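Local coordinates for protein salivary cystatin-L (Ixodes scapularis, PDB 4ZM8) that inhibits host cysteine proteases such as cathepsins L and S, suppressing immune responses to tick salivary proteins and so supporting blood feeding, at the interface of chains A and B. Coordinates in Å, arbitrary orientation; residue numbers count along the deposited sequence, not the author numbering. Chains: chain A/B, Putative secreted cystatin.

Contact 1: the interface of chains A and B. Residues chain A 38-40; chain B 68, 70-72.
A:His39 and B:Glu71 pair as an antiparallel beta bridge, with B:Leu72 N donating to A:Thr38 O at 2.8 Å on one flank and A:Phe40 N reaching B:Cys70 O at 3.2 Å on the other. Next along the strand, A:Phe40 O takes two donors from one residue. B:Ser68 N approaches A:Phe40 O in the carbonyl plane at 2.7 Å, while the hydroxyl B:Ser68 OG comes from above that plane at 2.6 Å. A chi1 of 80° sets this hydroxyl between the serine's own backbone N and carbonyl carbon, where it also accepts the amide hydrogen of B:Cys70. Beyond the backbone, B:Leu72 lays its CD2 methyl over one face of the A:Phe40 ring, 3.6 Å above the plane and shifted toward the rim. B:Cys70 CB meets the same ring at A:Phe40 CD2, 3.7 Å away. The imidazole of A:His39 lies against the carbonyl of B:Cys70, and its CE1 and NE2 corner points toward the carboxylate oxygen B:Glu71 OE1 without a hydrogen bond. Within its own chain, A:Thr38 OG1 sits in the ring plane of A:His39 and shares a hydrogen with ND1 at 3.0 Å. The patch joins the start of strand 39-43 of one chain, which follows helix 17-32, to the end of strand 45-68 and the segment after it in the other, including B:Cys70 of the disulfide with B:Cys81.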
loop_
_atom_site.group_PDB
_atom_site.type_symbol
_atom_site.label_atom_id
_atom_site.label_comp_id
_atom_site.label_asym_id
_atom_site.label_seq_id
_atom_site.Cartn_x
_atom_site.Cartn_y
_atom_site.Cartn_z
ATOM N N THR A 38 21.008 -12.808 14.779
ATOM C CA THR A 38 21.635 -12.152 15.923
ATOM C C THR A 38 22.376 -10.880 15.502
ATOM O O THR A 38 22.497 -9.942 16.288
ATOM C CB THR A 38 22.611 -13.082 16.637
ATOM O OG1 THR A 38 23.604 -13.523 15.706
ATOM C CG2 THR A 38 21.876 -14.286 17.194
ATOM N N HIS A 39 22.863 -10.853 14.263
ATOM C CA HIS A 39 23.541 -9.674 13.706
ATOM C C HIS A 39 22.672 -8.912 12.707
ATOM O O HIS A 39 21.707 -9.458 12.161
ATOM C CB HIS A 39 24.848 -10.083 13.015
ATOM C CG HIS A 39 25.898 -10.591 13.953
ATOM N ND1 HIS A 39 25.719 -11.713 14.731
ATOM C CD2 HIS A 39 27.138 -10.130 14.242
ATOM C CE1 HIS A 39 26.802 -11.921 15.458
ATOM N NE2 HIS A 39 27.680 -10.976 15.178
ATOM N N PHE A 40 23.027 -7.659 12.448
ATOM C CA PHE A 40 22.438 -6.955 11.313
ATOM C C PHE A 40 22.922 -7.562 10.005
ATOM O O PHE A 40 24.061 -8.041 9.915
ATOM C CB PHE A 40 22.792 -5.466 11.321
ATOM C CG PHE A 40 22.191 -4.714 12.454
ATOM C CD1 PHE A 40 20.864 -4.340 12.419
ATOM C CD2 PHE A 40 22.951 -4.381 13.560
ATOM C CE1 PHE A 40 20.309 -3.649 13.466
ATOM C CE2 PHE A 40 22.400 -3.691 14.608
ATOM C CZ PHE A 40 21.078 -3.325 14.559
ATOM N N SER B 68 26.337 -8.822 8.720
ATOM C CA SER B 68 27.287 -7.757 9.053
ATOM C C SER B 68 28.097 -8.064 10.321
ATOM O O SER B 68 27.894 -9.087 10.960
ATOM C CB SER B 68 26.558 -6.429 9.249
ATOM O OG SER B 68 25.992 -6.397 10.546
ATOM N N CYS B 70 28.022 -6.176 13.095
ATOM C CA CYS B 70 27.333 -5.599 14.248
ATOM C C CYS B 70 26.301 -6.524 14.885
ATOM O O CYS B 70 25.659 -7.319 14.214
ATOM C CB CYS B 70 26.640 -4.300 13.848
ATOM S SG CYS B 70 27.756 -2.951 13.520
ATOM N N GLU B 71 26.119 -6.407 16.188
ATOM C CA GLU B 71 25.103 -7.220 16.819
ATOM C C GLU B 71 23.806 -6.446 16.830
ATOM O O GLU B 71 23.808 -5.217 16.765
ATOM C CB GLU B 71 25.514 -7.615 18.230
ATOM C CG GLU B 71 26.875 -8.248 18.288
ATOM C CD GLU B 71 26.903 -9.456 19.190
ATOM O OE1 GLU B 71 26.331 -10.494 18.798
ATOM O OE2 GLU B 71 27.494 -9.371 20.285
ATOM N N LEU B 72 22.697 -7.169 16.908
ATOM C CA LEU B 72 21.395 -6.540 16.965
ATOM C C LEU B 72 21.306 -5.650 18.204
ATOM O O LEU B 72 20.566 -4.660 18.225
ATOM C CB LEU B 72 20.289 -7.597 16.951
ATOM C CG LEU B 72 20.025 -8.187 15.568
ATOM C CD1 LEU B 72 18.883 -9.188 15.585
ATOM C CD2 LEU B 72 19.759 -7.057 14.564
#

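Contact 2: the interface of chains A and B. Residues chain A 7, 48-50; chain B 59-60.
A:Glu50 and B:Arg60 pair where two copies of the long strand 45-68 run antiparallel; in each chain these positions lie just before and just after the QxVxG inhibitory motif of the cystatins. Their backbones form a closed pair: A:Glu50 N donates to B:Arg60 O at 2.9 Å in a nearly straight bond, and B:Arg60 N returns one to A:Glu50 O at 2.7 Å. Their side chains add a salt bridge. B:Arg60 presents NE and NH2 side-on, NE to A:Glu50 OE1 at 2.7 Å and NH2 to A:Glu50 OE2, also at 2.7 Å. Both carboxylate oxygens lie close to the guanidinium plane but are themselves met from above the carboxylate plane, since the two groups are turned 47° against each other. With CG anti to the backbone N (chi1 -171°), the arginine chain leaves the strand and then bends at chi3 (67°) to bring NE to the carboxylate. Water 1 links A:Glu50 OE1, 3.1 Å away, to B:Arg60 O. A:Tyr7 sits with one edge of its ring over one face of the guanidinium, a closeness that is doubtful in detail, and its CE1 meets B:Arg60 CB at 3.6 Å. The contact ties the N-terminal segment and the strand of one chain to the exchanged strand of the other, in a dimer predicted to be inactive against proteases.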
loop_
_atom_site.group_PDB
_atom_site.type_symbol
_atom_site.label_atom_id
_atom_site.label_comp_id
_atom_site.label_asym_id
_atom_site.label_seq_id
_atom_site.Cartn_x
_atom_site.Cartn_y
_atom_site.Cartn_z
ATOM N N TYR A 7 8.214 1.188 -13.357
ATOM C CA TYR A 7 9.589 1.342 -12.894
ATOM C C TYR A 7 10.541 1.694 -14.024
ATOM O O TYR A 7 10.647 0.990 -15.022
ATOM C CB TYR A 7 10.069 0.077 -12.183
ATOM C CG TYR A 7 9.598 -0.008 -10.747
ATOM C CD1 TYR A 7 10.117 0.840 -9.771
ATOM C CD2 TYR A 7 8.610 -0.913 -10.370
ATOM C CE1 TYR A 7 9.685 0.771 -8.456
ATOM C CE2 TYR A 7 8.177 -0.990 -9.053
ATOM C CZ TYR A 7 8.720 -0.144 -8.105
ATOM O OH TYR A 7 8.287 -0.213 -6.804
ATOM N N LYS A 48 20.764 -3.352 -8.490
ATOM C CA LYS A 48 19.858 -2.580 -9.344
ATOM C C LYS A 48 18.951 -1.607 -8.576
ATOM O O LYS A 48 18.558 -1.851 -7.431
ATOM C CB LYS A 48 18.979 -3.518 -10.182
ATOM C CG LYS A 48 18.516 -2.876 -11.501
ATOM C CD LYS A 48 17.219 -3.473 -12.035
ATOM C CE LYS A 48 17.307 -4.971 -12.229
ATOM N NZ LYS A 48 16.034 -5.501 -12.804
ATOM N N VAL A 49 18.623 -0.498 -9.232
ATOM C CA VAL A 49 17.747 0.515 -8.662
ATOM C C VAL A 49 16.708 0.985 -9.676
ATOM O O VAL A 49 17.055 1.590 -10.695
ATOM C CB VAL A 49 18.539 1.736 -8.163
ATOM C CG1 VAL A 49 17.591 2.852 -7.751
ATOM C CG2 VAL A 49 19.414 1.353 -7.011
ATOM N N GLU A 50 15.438 0.700 -9.382
ATOM C CA GLU A 50 14.312 1.163 -10.194
ATOM C C GLU A 50 13.409 2.040 -9.346
ATOM O O GLU A 50 12.966 1.616 -8.279
ATOM C CB GLU A 50 13.506 -0.011 -10.746
ATOM C CG GLU A 50 14.323 -1.060 -11.450
ATOM C CD GLU A 50 13.597 -2.377 -11.515
ATOM O OE1 GLU A 50 13.598 -3.104 -10.504
ATOM O OE2 GLU A 50 12.996 -2.682 -12.571
ATOM N N TYR B 59 11.126 3.006 -4.387
ATOM C CA TYR B 59 12.463 2.553 -4.723
ATOM C C TYR B 59 12.552 1.037 -4.701
ATOM O O TYR B 59 12.644 0.436 -3.632
ATOM C CB TYR B 59 13.488 3.144 -3.762
ATOM C CG TYR B 59 13.576 4.650 -3.813
ATOM C CD1 TYR B 59 12.764 5.439 -3.016
ATOM C CD2 TYR B 59 14.474 5.284 -4.654
ATOM C CE1 TYR B 59 12.841 6.826 -3.056
ATOM C CE2 TYR B 59 14.558 6.675 -4.708
ATOM C CZ TYR B 59 13.741 7.440 -3.905
ATOM O OH TYR B 59 13.824 8.814 -3.949
ATOM N N ARG B 60 12.527 0.415 -5.873
ATOM C CA ARG B 60 12.757 -1.021 -5.936
ATOM C C ARG B 60 14.255 -1.315 -6.019
ATOM O O ARG B 60 14.919 -0.941 -6.996
ATOM C CB ARG B 60 12.035 -1.650 -7.114
ATOM C CG ARG B 60 12.074 -3.148 -7.066
ATOM C CD ARG B 60 10.986 -3.728 -7.918
ATOM N NE ARG B 60 11.213 -3.471 -9.330
ATOM C CZ ARG B 60 10.281 -3.608 -10.268
ATOM N NH1 ARG B 60 9.052 -3.974 -9.936
ATOM N NH2 ARG B 60 10.570 -3.369 -11.541
HETATM O O HOH W 1 16.068 -3.187 -8.611
#

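Contact 3: the interface of chains A and B. Residues chain A 24, 28, 40-43; chain B 76, 78.
B:Tyr76 inserts its side chain between helix 17-32 and strand 39-43 of chain A, the helix-on-sheet core typical of cystatins, here completed by the other chain. Its CB lies over the centre of the A:Phe40 ring, 3.8 Å from the centroid. CG is anti to the backbone N (chi1 178°), which sets the ring between A:Ser28 on the helix and A:Phe40 on the strand. Next, B:Tyr76 CD2 at the ring edge meets A:Phe40 CG at 3.4 Å, and the two rings stand edge to face with planes 72° apart. On the helix side, A:Ser28 CB caps one face of the phenol over its centre; A:Ser28 OG turns back to donate to A:His24 O at 2.8 Å. B:Tyr76 CE2 passes the carbonyl oxygen A:Asp41 O at 3.6 Å. At the tip, the hydroxyl B:Tyr76 OH shares one hydrogen bond with A:His24 ND1 at 2.6 Å and another with A:Thr42 OG1 at 2.7 Å, so helix and strand grip it together. The hydroxyl lies in the imidazole plane, at its edge. That imidazole is clamped on both faces, by B:Lys78 CB at 3.4 Å from the ring centroid and by A:Val43 CG2 of its own chain on the opposite face, which should limit its rotation and keep ND1 directed at the phenol.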
loop_
_atom_site.group_PDB
_atom_site.type_symbol
_atom_site.label_atom_id
_atom_site.label_comp_id
_atom_site.label_asym_id
_atom_site.label_seq_id
_atom_site.Cartn_x
_atom_site.Cartn_y
_atom_site.Cartn_z
ATOM N N HIS A 24 20.897 0.785 2.853
ATOM C CA HIS A 24 21.323 0.490 4.209
ATOM C C HIS A 24 20.149 0.620 5.167
ATOM O O HIS A 24 19.911 -0.274 5.975
ATOM C CB HIS A 24 22.480 1.393 4.625
ATOM C CG HIS A 24 23.816 0.888 4.181
ATOM N ND1 HIS A 24 24.451 -0.172 4.793
ATOM C CD2 HIS A 24 24.633 1.283 3.176
ATOM C CE1 HIS A 24 25.602 -0.403 4.188
ATOM N NE2 HIS A 24 25.738 0.469 3.206
ATOM N N SER A 28 19.142 -2.709 7.266
ATOM C CA SER A 28 19.297 -2.688 8.710
ATOM C C SER A 28 17.957 -2.885 9.388
ATOM O O SER A 28 17.825 -3.712 10.293
ATOM C CB SER A 28 19.926 -1.372 9.156
ATOM O OG SER A 28 19.154 -0.268 8.721
ATOM N N PHE A 40 23.027 -7.659 12.448
ATOM C CA PHE A 40 22.438 -6.955 11.313
ATOM C C PHE A 40 22.922 -7.562 10.005
ATOM O O PHE A 40 24.061 -8.041 9.915
ATOM C CB PHE A 40 22.792 -5.466 11.321
ATOM C CG PHE A 40 22.191 -4.714 12.454
ATOM C CD1 PHE A 40 20.864 -4.340 12.419
ATOM C CD2 PHE A 40 22.951 -4.381 13.560
ATOM C CE1 PHE A 40 20.309 -3.649 13.466
ATOM C CE2 PHE A 40 22.400 -3.691 14.608
ATOM C CZ PHE A 40 21.078 -3.325 14.559
ATOM N N ASP A 41 22.050 -7.565 9.004
ATOM C CA ASP A 41 22.465 -7.755 7.621
ATOM C C ASP A 41 22.924 -6.401 7.138
ATOM O O ASP A 41 22.495 -5.376 7.674
ATOM C CB ASP A 41 21.328 -8.261 6.743
ATOM C CG ASP A 41 21.114 -9.744 6.855
ATOM O OD1 ASP A 41 21.986 -10.423 7.453
ATOM O OD2 ASP A 41 20.081 -10.224 6.330
ATOM N N THR A 42 23.789 -6.378 6.138
ATOM C CA THR A 42 24.180 -5.098 5.562
ATOM C C THR A 42 24.261 -5.182 4.037
ATOM O O THR A 42 23.908 -6.193 3.423
ATOM C CB THR A 42 25.517 -4.601 6.143
ATOM O OG1 THR A 42 25.684 -3.207 5.851
ATOM C CG2 THR A 42 26.683 -5.401 5.569
ATOM N N VAL A 43 24.685 -4.096 3.419
ATOM C CA VAL A 43 24.799 -4.097 1.979
ATOM C C VAL A 43 26.204 -4.512 1.531
ATOM O O VAL A 43 27.193 -3.837 1.825
ATOM C CB VAL A 43 24.452 -2.731 1.425
ATOM C CG1 VAL A 43 24.449 -2.752 -0.103
ATOM C CG2 VAL A 43 23.099 -2.288 1.980
ATOM N N TYR B 76 22.998 0.379 14.573
ATOM C CA TYR B 76 23.509 0.097 13.244
ATOM C C TYR B 76 24.110 1.348 12.627
ATOM O O TYR B 76 23.472 2.389 12.566
ATOM C CB TYR B 76 22.397 -0.465 12.346
ATOM C CG TYR B 76 22.814 -0.759 10.912
ATOM C CD1 TYR B 76 22.842 0.251 9.951
ATOM C CD2 TYR B 76 23.168 -2.045 10.521
ATOM C CE1 TYR B 76 23.217 -0.006 8.656
ATOM C CE2 TYR B 76 23.535 -2.316 9.216
ATOM C CZ TYR B 76 23.564 -1.293 8.286
ATOM O OH TYR B 76 23.934 -1.555 6.980
ATOM N N LYS B 78 26.295 2.174 8.997
ATOM C CA LYS B 78 26.800 1.538 7.790
ATOM C C LYS B 78 28.329 1.596 7.668
ATOM O O LYS B 78 28.931 0.729 7.032
ATOM C CB LYS B 78 26.170 2.151 6.549
ATOM C CG LYS B 78 26.258 3.619 6.470
ATOM C CD LYS B 78 26.047 4.078 5.055
ATOM C CE LYS B 78 25.989 5.601 5.004
ATOM N NZ LYS B 78 26.393 6.105 3.667
#

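Contacts 1 and 3 adjoin, their C-alpha centres about 8 Å apart, and share A:Phe40, whose backbone pairs in contact 1 while its ring is packed in both. The C-alpha centre of contact 2 is about 26 Å from that of contact 1 and 19 Å from that of contact 3; strand 45-68 of chain B runs from contact 2 to contact 1. Contacts 1 and 3 thus rebuild a cystatin unit from two chains, while contact 2 belongs to the exchanged strands, its centre about 12 Å from A:Gly5, the likely reactive site. Such domain swapping fits the dimer formed in vitro; the protein is a monomer and probably does not dimerise in vivo.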